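Long-range contacts in ubiquitin-conjugating enzyme E2 U (Homo sapiens, PDB 1YRV), which catalyses the covalent attachment of ubiquitin to other proteins, taking ubiquitin from the E1 enzyme onto its own cysteine as a thioester: residues 60-65 with 135-140; 94-99 with 157-162; 26-31 with 51-56. One frame throughout, in Å; residues are numbered along the deposited sequence.

Contact 1 of 3, residues 60-65 with 135-140; sequences EGLQNS and LSNPVL
Ser136 is the residue with the most surface buried here, and it meets Leu62 and Ser65 on the facing loop. Its hydroxyl is the polar centre of the contact: the amide N of Leu62 donates to Ser136 OG at 2.9 Å, and the N-H...O angle of 158° shows a nearly straight bond. Ser136 OG is also hydrogen-bonded to the carbonyl O of Gln132 in the preceding helix, so two backbone groups share one buried hydroxyl. The first torsion of Ser136 (-61°) sets OG opposite its own carbonyl carbon, on the side where the Leu62 amide lies. The backbones come closest at this pair, with 5.5 Å between the CA atoms of Leu62 and Ser136.

These loops belong to the ubiquitin-conjugating (UBC) fold, in which an antiparallel sheet packs against a central helix: residues 60-65 leave strand 54-60 and residues 135-140 carry the chain away from helix 124-135. Leu62 to Ser65 form a type II beta turn, and the side chain of Ser65 reinforces it, its OG donating to Leu62 O at 2.6 Å. That donor stands above the carbonyl plane, 53° out of it. The same Ser65 side chain also rests on Ser136, CB to Ser136 O at 3.6 Å and OG to Ser136 CB at 3.7 Å.

Leu62 lies against Ser136 first, its CB 3.1 Å from Ser136 OG, and then reaches past it with its methyl CD2 to the amide nitrogen ND2 of Asn137 at 3.6 Å, the Leu62 and Asn137 side chains crossing at about a right angle. Although Asn137 is exposed, its ND2 also makes a weak hydrogen bond to Val133 O, which ties the amide back to helix 124-135.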
ATOM      1  N   GLU A  60      -2.924   9.247   2.125  1.00 52.80           N
ATOM      2  CA  GLU A  60      -3.065  10.018   3.357  1.00 55.20           C
ATOM      3  C   GLU A  60      -3.592   9.149   4.498  1.00 56.56           C
ATOM      4  O   GLU A  60      -4.369   8.201   4.280  1.00 55.65           O
ATOM      5  CB  GLU A  60      -3.986  11.218   3.140  1.00 55.47           C
ATOM      6  CG  GLU A  60      -3.381  12.292   2.248  1.00 60.12           C
ATOM      7  CD  GLU A  60      -4.326  13.486   2.006  1.00 62.69           C
ATOM      8  OE1 GLU A  60      -5.517  13.395   2.408  1.00 63.31           O
ATOM      9  OE2 GLU A  60      -3.880  14.505   1.406  1.00 62.75           O
ATOM     10  N   GLY A  61      -3.132   9.464   5.710  1.00 57.91           N
ATOM     11  CA  GLY A  61      -3.545   8.727   6.887  1.00 59.13           C
ATOM     12  C   GLY A  61      -5.048   8.763   7.037  1.00 59.56           C
ATOM     13  O   GLY A  61      -5.672   9.785   6.814  1.00 57.77           O
ATOM     14  N   LEU A  62      -5.643   7.643   7.413  1.00 61.97           N
ATOM     15  CA  LEU A  62      -7.089   7.605   7.559  1.00 64.59           C
ATOM     16  C   LEU A  62      -7.574   8.650   8.562  1.00 67.47           C
ATOM     17  O   LEU A  62      -6.802   9.180   9.384  1.00 68.23           O
ATOM     18  CB  LEU A  62      -7.533   6.220   8.018  1.00 62.70           C
ATOM     19  CG  LEU A  62      -8.957   5.824   7.682  1.00 60.18           C
ATOM     20  CD1 LEU A  62      -9.132   5.904   6.203  1.00 58.19           C
ATOM     21  CD2 LEU A  62      -9.254   4.432   8.205  1.00 59.59           C
ATOM     22  N   GLN A  63      -8.868   8.939   8.494  1.00 70.35           N
ATOM     23  CA  GLN A  63      -9.468   9.912   9.397  1.00 71.55           C
ATOM     24  C   GLN A  63      -9.713   9.344  10.767  1.00 71.08           C
ATOM     25  O   GLN A  63     -10.179   8.214  10.915  1.00 70.77           O
ATOM     26  CB  GLN A  63     -10.783  10.443   8.827  1.00 73.83           C
ATOM     27  CG  GLN A  63     -10.554  11.425   7.720  1.00 77.39           C
ATOM     28  CD  GLN A  63      -9.344  12.295   8.018  1.00 79.88           C
ATOM     29  OE1 GLN A  63      -8.202  11.846   7.879  1.00 81.84           O
ATOM     30  NE2 GLN A  63      -9.584  13.529   8.466  1.00 80.26           N
ATOM     31  N   ASN A  64      -9.401  10.155  11.767  1.00 70.28           N
ATOM     32  CA  ASN A  64      -9.588   9.778  13.152  1.00 70.81           C
ATOM     33  C   ASN A  64      -8.724   8.553  13.483  1.00 69.63           C
ATOM     34  O   ASN A  64      -9.116   7.666  14.240  1.00 71.07           O
ATOM     35  CB  ASN A  64     -11.087   9.510  13.440  1.00 71.82           C
ATOM     36  CG  ASN A  64     -11.989  10.722  13.134  1.00 72.51           C
ATOM     37  OD1 ASN A  64     -12.622  10.789  12.075  1.00 71.41           O
ATOM     38  ND2 ASN A  64     -12.038  11.682  14.061  1.00 73.19           N
ATOM     39  N   SER A  65      -7.537   8.510  12.897  1.00 67.16           N
ATOM     40  CA  SER A  65      -6.617   7.415  13.148  1.00 64.64           C
ATOM     41  C   SER A  65      -5.296   8.035  13.599  1.00 63.50           C
ATOM     42  O   SER A  65      -5.036   9.236  13.397  1.00 60.77           O
ATOM     43  CB  SER A  65      -6.390   6.580  11.868  1.00 64.10           C
ATOM     44  OG  SER A  65      -5.678   7.322  10.887  1.00 62.21           O
ATOM     45  N   LEU A 135      -3.486   0.202   6.770  1.00 47.70           N
ATOM     46  CA  LEU A 135      -2.292   0.822   7.321  1.00 50.15           C
ATOM     47  C   LEU A 135      -2.614   1.871   8.413  1.00 53.97           C
ATOM     48  O   LEU A 135      -1.726   2.285   9.188  1.00 54.48           O
ATOM     49  CB  LEU A 135      -1.441   1.430   6.200  1.00 46.55           C
ATOM     50  CG  LEU A 135      -0.614   0.397   5.417  1.00 43.04           C
ATOM     51  CD1 LEU A 135      -0.241   0.943   4.044  1.00 34.82           C
ATOM     52  CD2 LEU A 135       0.645  -0.006   6.200  1.00 43.09           C
ATOM     53  N   SER A 136      -3.877   2.279   8.496  1.00 54.56           N
ATOM     54  CA  SER A 136      -4.292   3.234   9.518  1.00 57.35           C
ATOM     55  C   SER A 136      -4.920   2.525  10.715  1.00 59.23           C
ATOM     56  O   SER A 136      -5.381   3.178  11.642  1.00 61.77           O
ATOM     57  CB  SER A 136      -5.293   4.224   8.944  1.00 52.92           C
ATOM     58  OG  SER A 136      -4.703   4.933   7.887  1.00 52.64           O
ATOM     59  N   ASN A 137      -4.930   1.198  10.685  1.00 61.55           N
ATOM     60  CA  ASN A 137      -5.514   0.406  11.747  1.00 62.57           C
ATOM     61  C   ASN A 137      -4.729  -0.857  11.939  1.00 63.58           C
ATOM     62  O   ASN A 137      -5.129  -1.925  11.494  1.00 64.62           O
ATOM     63  CB  ASN A 137      -6.964   0.053  11.426  1.00 63.90           C
ATOM     64  CG  ASN A 137      -7.834   1.283  11.304  1.00 66.43           C
ATOM     65  OD1 ASN A 137      -7.961   2.061  12.256  1.00 69.39           O
ATOM     66  ND2 ASN A 137      -8.415   1.488  10.127  1.00 64.36           N
ATOM     67  N   PRO A 138      -3.580  -0.748  12.601  1.00 65.37           N
ATOM     68  CA  PRO A 138      -2.693  -1.875  12.885  1.00 66.19           C
ATOM     69  C   PRO A 138      -3.367  -3.086  13.563  1.00 68.75           C
ATOM     70  O   PRO A 138      -4.360  -2.969  14.288  1.00 69.08           O
ATOM     71  CB  PRO A 138      -1.626  -1.233  13.767  1.00 65.04           C
ATOM     72  CG  PRO A 138      -1.536   0.155  13.212  1.00 63.26           C
ATOM     73  CD  PRO A 138      -2.982   0.522  13.059  1.00 63.68           C
ATOM     74  N   VAL A 139      -2.794  -4.253  13.304  1.00 70.85           N
ATOM     75  CA  VAL A 139      -3.265  -5.505  13.865  1.00 72.71           C
ATOM     76  C   VAL A 139      -2.338  -5.751  15.042  1.00 74.74           C
ATOM     77  O   VAL A 139      -1.306  -6.423  14.905  1.00 75.24           O
ATOM     78  CB  VAL A 139      -3.092  -6.671  12.853  1.00 73.08           C
ATOM     79  CG1 VAL A 139      -3.602  -7.976  13.443  1.00 73.13           C
ATOM     80  CG2 VAL A 139      -3.804  -6.345  11.555  1.00 72.05           C
ATOM     81  N   LEU A 140      -2.684  -5.187  16.195  1.00 76.36           N
ATOM     82  CA  LEU A 140      -1.852  -5.352  17.381  1.00 77.88           C
ATOM     83  C   LEU A 140      -1.644  -6.826  17.711  1.00 79.20           C
ATOM     84  O   LEU A 140      -0.655  -7.188  18.347  1.00 78.99           O
ATOM     85  CB  LEU A 140      -2.492  -4.640  18.573  1.00 77.69           C
ATOM     86  CG  LEU A 140      -2.737  -3.141  18.394  1.00 77.35           C
ATOM     87  CD1 LEU A 140      -3.600  -2.617  19.537  1.00 76.74           C
ATOM     88  CD2 LEU A 140      -1.399  -2.419  18.330  1.00 77.62           C
TER

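Contact 2 of 3, residues 94-99 with 157-162; sequences IPFHPN and SLYRTI
Tyr159 reaches from helix 156-166 to the loop backbone, its hydroxyl OH donating to Phe96 O at 2.7 Å in a bond that is weak in geometry despite its length. This is the closely packed part of the contact. Tyr159 is buried, and Pro98 brings its CD to 3.6 Å from Tyr159 OH, the two side chains arriving from opposite directions. With CG opposite the backbone N (chi1 -178°), the phenol extends from the helix to the loop, while Ile151 and Leu152 of helix 146-153 also touch it.

The partly exposed side is looser and wholly apolar. There Phe96 lays CD1 4.0 Å from Tyr159 CE1 and 3.8 Å from the branch methyl CG2 of Ile162. Both approach the phenyl ring obliquely.

His97, Pro98 and Asn99 make up the HPN motif of the family, upstream of Cys108, the predicted thioester cysteine. Asn99 N donates to His97 ND1 at 2.9 Å, only 2° out of the imidazole plane, fixing the turn of that ring. With a single weak hydrogen bond across the contact, the loop's hold on helix 156-166, the last in this UBC domain construct, probably rests mainly on apolar packing.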
ATOM      1  N   ILE A  94      11.349   2.887   5.424  1.00 59.73           N
ATOM      2  CA  ILE A  94      10.841   2.056   6.503  1.00 57.95           C
ATOM      3  C   ILE A  94      10.276   2.946   7.590  1.00 56.71           C
ATOM      4  O   ILE A  94      10.989   3.784   8.139  1.00 55.50           O
ATOM      5  CB  ILE A  94      11.946   1.178   7.089  1.00 59.26           C
ATOM      6  CG1 ILE A  94      12.405   0.165   6.033  1.00 60.42           C
ATOM      7  CG2 ILE A  94      11.450   0.487   8.346  1.00 59.52           C
ATOM      8  CD1 ILE A  94      13.589  -0.673   6.464  1.00 61.94           C
ATOM      9  N   PRO A  95       8.970   2.791   7.891  1.00 55.50           N
ATOM     10  CA  PRO A  95       8.258   3.565   8.911  1.00 53.28           C
ATOM     11  C   PRO A  95       8.227   2.840  10.248  1.00 52.06           C
ATOM     12  O   PRO A  95       8.483   1.642  10.311  1.00 53.35           O
ATOM     13  CB  PRO A  95       6.876   3.689   8.307  1.00 53.61           C
ATOM     14  CG  PRO A  95       6.685   2.296   7.749  1.00 54.43           C
ATOM     15  CD  PRO A  95       8.020   1.980   7.099  1.00 54.21           C
ATOM     16  N   PHE A  96       7.933   3.578  11.314  1.00 51.47           N
ATOM     17  CA  PHE A  96       7.828   3.004  12.655  1.00 49.67           C
ATOM     18  C   PHE A  96       6.352   2.597  12.722  1.00 47.35           C
ATOM     19  O   PHE A  96       5.488   3.390  13.096  1.00 47.62           O
ATOM     20  CB  PHE A  96       8.138   4.059  13.715  1.00 49.57           C
ATOM     21  CG  PHE A  96       8.214   3.502  15.102  1.00 49.74           C
ATOM     22  CD1 PHE A  96       7.384   3.980  16.111  1.00 48.40           C
ATOM     23  CD2 PHE A  96       9.154   2.531  15.416  1.00 48.19           C
ATOM     24  CE1 PHE A  96       7.503   3.499  17.422  1.00 46.75           C
ATOM     25  CE2 PHE A  96       9.277   2.045  16.726  1.00 48.88           C
ATOM     26  CZ  PHE A  96       8.458   2.528  17.721  1.00 45.44           C
ATOM     27  N   HIS A  97       6.067   1.356  12.348  1.00 46.77           N
ATOM     28  CA  HIS A  97       4.693   0.893  12.252  1.00 42.50           C
ATOM     29  C   HIS A  97       4.605  -0.543  12.718  1.00 43.41           C
ATOM     30  O   HIS A  97       5.460  -1.351  12.415  1.00 45.43           O
ATOM     31  CB  HIS A  97       4.252   1.049  10.783  1.00 39.75           C
ATOM     32  CG  HIS A  97       2.793   0.807  10.550  1.00 40.30           C
ATOM     33  ND1 HIS A  97       2.205  -0.414  10.806  1.00 39.58           N
ATOM     34  CD2 HIS A  97       1.808   1.631  10.139  1.00 38.04           C
ATOM     35  CE1 HIS A  97       0.909  -0.323  10.572  1.00 40.49           C
ATOM     36  NE2 HIS A  97       0.637   0.902  10.165  1.00 40.86           N
ATOM     37  N   PRO A  98       3.570  -0.876  13.482  1.00 44.88           N
ATOM     38  CA  PRO A  98       3.360  -2.224  14.015  1.00 47.33           C
ATOM     39  C   PRO A  98       3.305  -3.355  12.978  1.00 50.21           C
ATOM     40  O   PRO A  98       3.717  -4.475  13.268  1.00 51.37           O
ATOM     41  CB  PRO A  98       2.038  -2.098  14.772  1.00 45.16           C
ATOM     42  CG  PRO A  98       1.994  -0.638  15.145  1.00 46.42           C
ATOM     43  CD  PRO A  98       2.478   0.019  13.889  1.00 45.56           C
ATOM     44  N   ASN A  99       2.804  -3.076  11.777  1.00 52.13           N
ATOM     45  CA  ASN A  99       2.686  -4.132  10.787  1.00 54.52           C
ATOM     46  C   ASN A  99       3.630  -4.044   9.600  1.00 55.81           C
ATOM     47  O   ASN A  99       3.559  -4.874   8.694  1.00 56.94           O
ATOM     48  CB  ASN A  99       1.241  -4.204  10.301  1.00 54.38           C
ATOM     49  CG  ASN A  99       0.253  -4.296  11.448  1.00 54.88           C
ATOM     50  OD1 ASN A  99      -0.719  -3.554  11.493  1.00 56.83           O
ATOM     51  ND2 ASN A  99       0.509  -5.191  12.387  1.00 54.01           N
ATOM     52  N   SER A 157      -0.523   9.048  22.057  1.00 67.31           N
ATOM     53  CA  SER A 157      -0.074  10.419  21.825  1.00 65.18           C
ATOM     54  C   SER A 157       1.430  10.440  21.647  1.00 63.34           C
ATOM     55  O   SER A 157       1.956  11.161  20.810  1.00 61.27           O
ATOM     56  CB  SER A 157      -0.447  11.311  23.006  1.00 65.85           C
ATOM     57  OG  SER A 157       0.155  12.588  22.868  1.00 66.25           O
ATOM     58  N   LEU A 158       2.119   9.653  22.465  1.00 62.69           N
ATOM     59  CA  LEU A 158       3.565   9.570  22.376  1.00 61.82           C
ATOM     60  C   LEU A 158       3.885   8.964  21.024  1.00 61.39           C
ATOM     61  O   LEU A 158       4.759   9.440  20.299  1.00 61.88           O
ATOM     62  CB  LEU A 158       4.120   8.670  23.478  1.00 61.91           C
ATOM     63  CG  LEU A 158       5.561   8.206  23.258  1.00 60.81           C
ATOM     64  CD1 LEU A 158       6.451   9.438  23.079  1.00 62.44           C
ATOM     65  CD2 LEU A 158       6.024   7.351  24.414  1.00 59.92           C
ATOM     66  N   TYR A 159       3.173   7.891  20.708  1.00 60.53           N
ATOM     67  CA  TYR A 159       3.339   7.201  19.441  1.00 60.52           C
ATOM     68  C   TYR A 159       3.353   8.240  18.315  1.00 60.93           C
ATOM     69  O   TYR A 159       4.287   8.282  17.510  1.00 58.89           O
ATOM     70  CB  TYR A 159       2.191   6.210  19.224  1.00 59.80           C
ATOM     71  CG  TYR A 159       2.332   5.425  17.947  1.00 60.39           C
ATOM     72  CD1 TYR A 159       3.153   4.301  17.878  1.00 59.75           C
ATOM     73  CD2 TYR A 159       1.749   5.885  16.771  1.00 60.10           C
ATOM     74  CE1 TYR A 159       3.397   3.671  16.662  1.00 60.19           C
ATOM     75  CE2 TYR A 159       1.987   5.266  15.561  1.00 61.09           C
ATOM     76  CZ  TYR A 159       2.814   4.166  15.507  1.00 59.64           C
ATOM     77  OH  TYR A 159       3.085   3.593  14.290  1.00 60.18           O
ATOM     78  N   ARG A 160       2.321   9.080  18.268  1.00 62.14           N
ATOM     79  CA  ARG A 160       2.238  10.116  17.251  1.00 63.77           C
ATOM     80  C   ARG A 160       3.459  11.005  17.260  1.00 63.32           C
ATOM     81  O   ARG A 160       4.009  11.340  16.211  1.00 63.69           O
ATOM     82  CB  ARG A 160       1.000  10.998  17.450  1.00 66.35           C
ATOM     83  CG  ARG A 160      -0.271  10.509  16.753  1.00 70.43           C
ATOM     84  CD  ARG A 160      -1.208  11.695  16.440  1.00 74.36           C
ATOM     85  NE  ARG A 160      -1.285  12.595  17.593  1.00 77.56           N
ATOM     86  CZ  ARG A 160      -1.844  12.267  18.755  1.00 78.82           C
ATOM     87  NH1 ARG A 160      -2.391  11.065  18.906  1.00 79.85           N
ATOM     88  NH2 ARG A 160      -1.817  13.117  19.779  1.00 79.38           N
ATOM     89  N   THR A 161       3.881  11.403  18.452  1.00 64.68           N
ATOM     90  CA  THR A 161       5.035  12.283  18.577  1.00 64.62           C
ATOM     91  C   THR A 161       6.220  11.686  17.856  1.00 63.90           C
ATOM     92  O   THR A 161       6.975  12.390  17.187  1.00 64.98           O
ATOM     93  CB  THR A 161       5.403  12.497  20.044  1.00 65.46           C
ATOM     94  OG1 THR A 161       4.432  13.358  20.654  1.00 67.59           O
ATOM     95  CG2 THR A 161       6.782  13.121  20.159  1.00 65.74           C
ATOM     96  N   ILE A 162       6.373  10.377  18.009  1.00 63.61           N
ATOM     97  CA  ILE A 162       7.464   9.650  17.379  1.00 64.84           C
ATOM     98  C   ILE A 162       7.307   9.675  15.863  1.00 67.06           C
ATOM     99  O   ILE A 162       8.276   9.897  15.129  1.00 66.14           O
ATOM    100  CB  ILE A 162       7.520   8.197  17.899  1.00 62.53           C
ATOM    101  CG1 ILE A 162       7.835   8.217  19.401  1.00 61.70           C
ATOM    102  CG2 ILE A 162       8.579   7.399  17.153  1.00 59.72           C
ATOM    103  CD1 ILE A 162       7.935   6.862  20.044  1.00 59.85           C
TER

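Contact 3 of 3, residues 26-31 with 51-56; sequences LLLHRD and DMMEWE
Leu28 on helix 23-38 and Met53 before strand 54-60 make the closest apolar contact, Leu28 CD1 to Met53 CE at 3.4 Å, tighter than usual for two carbons. Their side chains cross at about a right angle, and bends at chi2 and chi3 bring the Met53 methyl back to the helix although its CB leads away. The same Leu28 CD1 lies at the edge of the Trp55 ring, near its plane.

The sulfur contacts come from Met52. Its SD lies 4.1 Å from His29 CA, and its CE is 3.9 Å from Leu28 O. An alanine in place of Met52 has neither the sulfur nor the methyl, and would probably open a gap against the helix backbone at Leu28 and His29.

Polar bonds run within each segment. Trp55 NE1 donates to Met52 O at 2.8 Å from well above the carbonyl plane, which steadies the indole as well as the bend leading into the strand. On the helix, Arg30 grips Asp31 OD1 with both NE and NH1, reaching it from one face of the carboxylate, while Asp31 OD2 binds Tyr82 OH and Leu124 N.

Such packing of the N-terminal helix against the start of the second strand of the antiparallel sheet is typical of the UBC fold.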
ATOM      1  N   LEU A  26      -3.078  -4.568 -19.828  1.00 39.02           N
ATOM      2  CA  LEU A  26      -4.449  -4.130 -20.128  1.00 39.54           C
ATOM      3  C   LEU A  26      -5.339  -3.926 -18.892  1.00 40.19           C
ATOM      4  O   LEU A  26      -6.207  -3.026 -18.856  1.00 39.67           O
ATOM      5  CB  LEU A  26      -5.109  -5.111 -21.098  1.00 40.48           C
ATOM      6  CG  LEU A  26      -4.494  -5.148 -22.509  1.00 41.29           C
ATOM      7  CD1 LEU A  26      -4.960  -6.407 -23.223  1.00 39.38           C
ATOM      8  CD2 LEU A  26      -4.904  -3.891 -23.302  1.00 42.69           C
ATOM      9  N   LEU A  27      -5.130  -4.783 -17.895  1.00 39.10           N
ATOM     10  CA  LEU A  27      -5.852  -4.692 -16.641  1.00 39.57           C
ATOM     11  C   LEU A  27      -5.422  -3.411 -15.912  1.00 39.87           C
ATOM     12  O   LEU A  27      -6.255  -2.656 -15.397  1.00 39.94           O
ATOM     13  CB  LEU A  27      -5.552  -5.913 -15.771  1.00 37.25           C
ATOM     14  CG  LEU A  27      -6.152  -7.277 -16.220  1.00 39.79           C
ATOM     15  CD1 LEU A  27      -5.473  -8.383 -15.408  1.00 37.74           C
ATOM     16  CD2 LEU A  27      -7.687  -7.346 -16.015  1.00 36.12           C
ATOM     17  N   LEU A  28      -4.119  -3.174 -15.858  1.00 39.17           N
ATOM     18  CA  LEU A  28      -3.638  -1.981 -15.177  1.00 41.69           C
ATOM     19  C   LEU A  28      -4.044  -0.730 -15.952  1.00 41.93           C
ATOM     20  O   LEU A  28      -4.310   0.318 -15.359  1.00 44.39           O
ATOM     21  CB  LEU A  28      -2.121  -2.044 -14.976  1.00 39.62           C
ATOM     22  CG  LEU A  28      -1.669  -3.023 -13.886  1.00 39.25           C
ATOM     23  CD1 LEU A  28      -0.157  -3.202 -13.947  1.00 38.08           C
ATOM     24  CD2 LEU A  28      -2.109  -2.536 -12.534  1.00 34.96           C
ATOM     25  N   HIS A  29      -4.098  -0.849 -17.273  1.00 42.01           N
ATOM     26  CA  HIS A  29      -4.515   0.256 -18.110  1.00 42.92           C
ATOM     27  C   HIS A  29      -5.940   0.623 -17.783  1.00 43.20           C
ATOM     28  O   HIS A  29      -6.245   1.796 -17.595  1.00 45.56           O
ATOM     29  CB  HIS A  29      -4.433  -0.087 -19.586  1.00 43.80           C
ATOM     30  CG  HIS A  29      -4.584   1.105 -20.463  1.00 41.47           C
ATOM     31  ND1 HIS A  29      -3.500   1.858 -20.858  1.00 46.08           N
ATOM     32  CD2 HIS A  29      -5.680   1.778 -20.864  1.00 43.33           C
ATOM     33  CE1 HIS A  29      -3.931   2.950 -21.461  1.00 43.24           C
ATOM     34  NE2 HIS A  29      -5.248   2.931 -21.476  1.00 42.52           N
ATOM     35  N   ARG A  30      -6.817  -0.371 -17.757  1.00 41.05           N
ATOM     36  CA  ARG A  30      -8.205  -0.142 -17.402  1.00 41.38           C
ATOM     37  C   ARG A  30      -8.248   0.401 -15.969  1.00 42.84           C
ATOM     38  O   ARG A  30      -8.809   1.458 -15.731  1.00 41.71           O
ATOM     39  CB  ARG A  30      -9.007  -1.432 -17.492  1.00 43.83           C
ATOM     40  CG  ARG A  30     -10.409  -1.303 -16.923  1.00 47.78           C
ATOM     41  CD  ARG A  30     -10.898  -2.647 -16.321  1.00 50.85           C
ATOM     42  NE  ARG A  30     -10.009  -3.120 -15.270  1.00 46.69           N
ATOM     43  CZ  ARG A  30      -9.951  -4.376 -14.827  1.00 51.04           C
ATOM     44  NH1 ARG A  30      -9.095  -4.752 -13.842  1.00 55.26           N
ATOM     45  NH2 ARG A  30     -10.761  -5.271 -15.351  1.00 51.09           N
ATOM     46  N   ASP A  31      -7.648  -0.309 -15.019  1.00 42.09           N
ATOM     47  CA  ASP A  31      -7.637   0.154 -13.642  1.00 42.84           C
ATOM     48  C   ASP A  31      -7.219   1.603 -13.461  1.00 43.13           C
ATOM     49  O   ASP A  31      -7.804   2.306 -12.652  1.00 45.56           O
ATOM     50  CB  ASP A  31      -6.702  -0.694 -12.796  1.00 43.30           C
ATOM     51  CG  ASP A  31      -7.257  -2.074 -12.505  1.00 45.03           C
ATOM     52  OD1 ASP A  31      -8.418  -2.347 -12.881  1.00 42.70           O
ATOM     53  OD2 ASP A  31      -6.512  -2.882 -11.895  1.00 45.98           O
ATOM     54  N   ASP A  51       5.942   0.031 -18.651  1.00 59.46           N
ATOM     55  CA  ASP A  51       5.372  -1.264 -18.311  1.00 57.09           C
ATOM     56  C   ASP A  51       4.001  -1.147 -17.651  1.00 54.85           C
ATOM     57  O   ASP A  51       3.111  -1.993 -17.836  1.00 52.75           O
ATOM     58  CB  ASP A  51       6.272  -1.946 -17.290  1.00 57.92           C
ATOM     59  CG  ASP A  51       6.967  -3.115 -17.858  1.00 62.40           C
ATOM     60  OD1 ASP A  51       7.619  -3.875 -17.094  1.00 62.59           O
ATOM     61  OD2 ASP A  51       6.862  -3.269 -19.099  1.00 66.88           O
ATOM     62  N   MET A  52       3.896  -0.107 -16.839  1.00 50.78           N
ATOM     63  CA  MET A  52       2.745   0.173 -16.028  1.00 50.58           C
ATOM     64  C   MET A  52       2.774  -0.799 -14.875  1.00 48.45           C
ATOM     65  O   MET A  52       1.783  -0.996 -14.172  1.00 47.50           O
ATOM     66  CB  MET A  52       1.450   0.055 -16.808  1.00 52.43           C
ATOM     67  CG  MET A  52       1.146   1.313 -17.574  1.00 53.81           C
ATOM     68  SD  MET A  52      -0.602   1.374 -17.945  1.00 59.18           S
ATOM     69  CE  MET A  52      -1.177   2.274 -16.587  1.00 52.71           C
ATOM     70  N   MET A  53       3.950  -1.375 -14.677  1.00 45.81           N
ATOM     71  CA  MET A  53       4.190  -2.344 -13.626  1.00 48.42           C
ATOM     72  C   MET A  53       4.727  -1.710 -12.353  1.00 48.98           C
ATOM     73  O   MET A  53       4.550  -2.255 -11.260  1.00 50.11           O
ATOM     74  CB  MET A  53       5.216  -3.371 -14.093  1.00 48.96           C
ATOM     75  CG  MET A  53       4.765  -4.264 -15.239  1.00 50.54           C
ATOM     76  SD  MET A  53       3.578  -5.594 -14.855  1.00 50.72           S
ATOM     77  CE  MET A  53       2.132  -4.994 -15.654  1.00 45.73           C
ATOM     78  N   GLU A  54       5.395  -0.573 -12.505  1.00 48.94           N
ATOM     79  CA  GLU A  54       6.006   0.096 -11.383  1.00 49.64           C
ATOM     80  C   GLU A  54       5.241   1.355 -11.063  1.00 48.42           C
ATOM     81  O   GLU A  54       5.031   2.195 -11.940  1.00 46.34           O
ATOM     82  CB  GLU A  54       7.471   0.428 -11.699  1.00 53.55           C
ATOM     83  CG  GLU A  54       8.374  -0.774 -12.006  1.00 57.39           C
ATOM     84  CD  GLU A  54       8.294  -1.849 -10.924  1.00 63.19           C
ATOM     85  OE1 GLU A  54       8.174  -1.489  -9.720  1.00 67.98           O
ATOM     86  OE2 GLU A  54       8.367  -3.061 -11.253  1.00 64.24           O
ATOM     87  N   TRP A  55       4.814   1.481  -9.802  1.00 48.06           N
ATOM     88  CA  TRP A  55       4.041   2.659  -9.362  1.00 46.44           C
ATOM     89  C   TRP A  55       4.583   3.380  -8.154  1.00 46.98           C
ATOM     90  O   TRP A  55       5.193   2.785  -7.270  1.00 47.27           O
ATOM     91  CB  TRP A  55       2.613   2.271  -8.992  1.00 44.28           C
ATOM     92  CG  TRP A  55       1.888   1.700 -10.100  1.00 43.22           C
ATOM     93  CD1 TRP A  55       2.099   0.487 -10.667  1.00 39.70           C
ATOM     94  CD2 TRP A  55       0.891   2.362 -10.890  1.00 41.32           C
ATOM     95  NE1 TRP A  55       1.296   0.353 -11.774  1.00 40.27           N
ATOM     96  CE2 TRP A  55       0.549   1.482 -11.929  1.00 39.51           C
ATOM     97  CE3 TRP A  55       0.254   3.609 -10.808  1.00 44.08           C
ATOM     98  CZ2 TRP A  55      -0.391   1.820 -12.900  1.00 41.38           C
ATOM     99  CZ3 TRP A  55      -0.687   3.947 -11.770  1.00 41.41           C
ATOM    100  CH2 TRP A  55      -1.005   3.043 -12.808  1.00 42.80           C
ATOM    101  N   GLU A  56       4.304   4.673  -8.108  1.00 47.74           N
ATOM    102  CA  GLU A  56       4.685   5.481  -6.974  1.00 48.38           C
ATOM    103  C   GLU A  56       3.397   6.000  -6.366  1.00 48.39           C
ATOM    104  O   GLU A  56       2.599   6.688  -7.021  1.00 48.30           O
ATOM    105  CB  GLU A  56       5.586   6.618  -7.404  1.00 50.16           C
ATOM    106  CG  GLU A  56       7.023   6.189  -7.556  1.00 52.89           C
ATOM    107  CD  GLU A  56       7.929   7.354  -7.926  1.00 55.55           C
ATOM    108  OE1 GLU A  56       9.141   7.131  -8.149  1.00 57.15           O
ATOM    109  OE2 GLU A  56       7.421   8.496  -7.996  1.00 56.72           O
TER

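How the contacts relate
Contacts 2 and 3 are buried, whereas contact 1 is partly buried. Contacts 1 and 2 lie on the same side of the chain's centre and touch directly: Leu135 O meets His97 NE2 at 2.9 Å and Val139 N meets Asn99 OD1 at 2.8 Å, both probable hydrogen bonds, so segment 135-140 braces the HPN loop. Contact 3 sits on the opposite side, its centre about 26 Å from that of contact 1, yet strand 54-60 runs between the two. Their chemistry differs accordingly: contact 1 centres on a hydroxyl that links a loop amide to the end of a helix, contact 2 mixes a weak hydroxyl link with apolar packing, and contact 3 has no hydrogen bond between its segments.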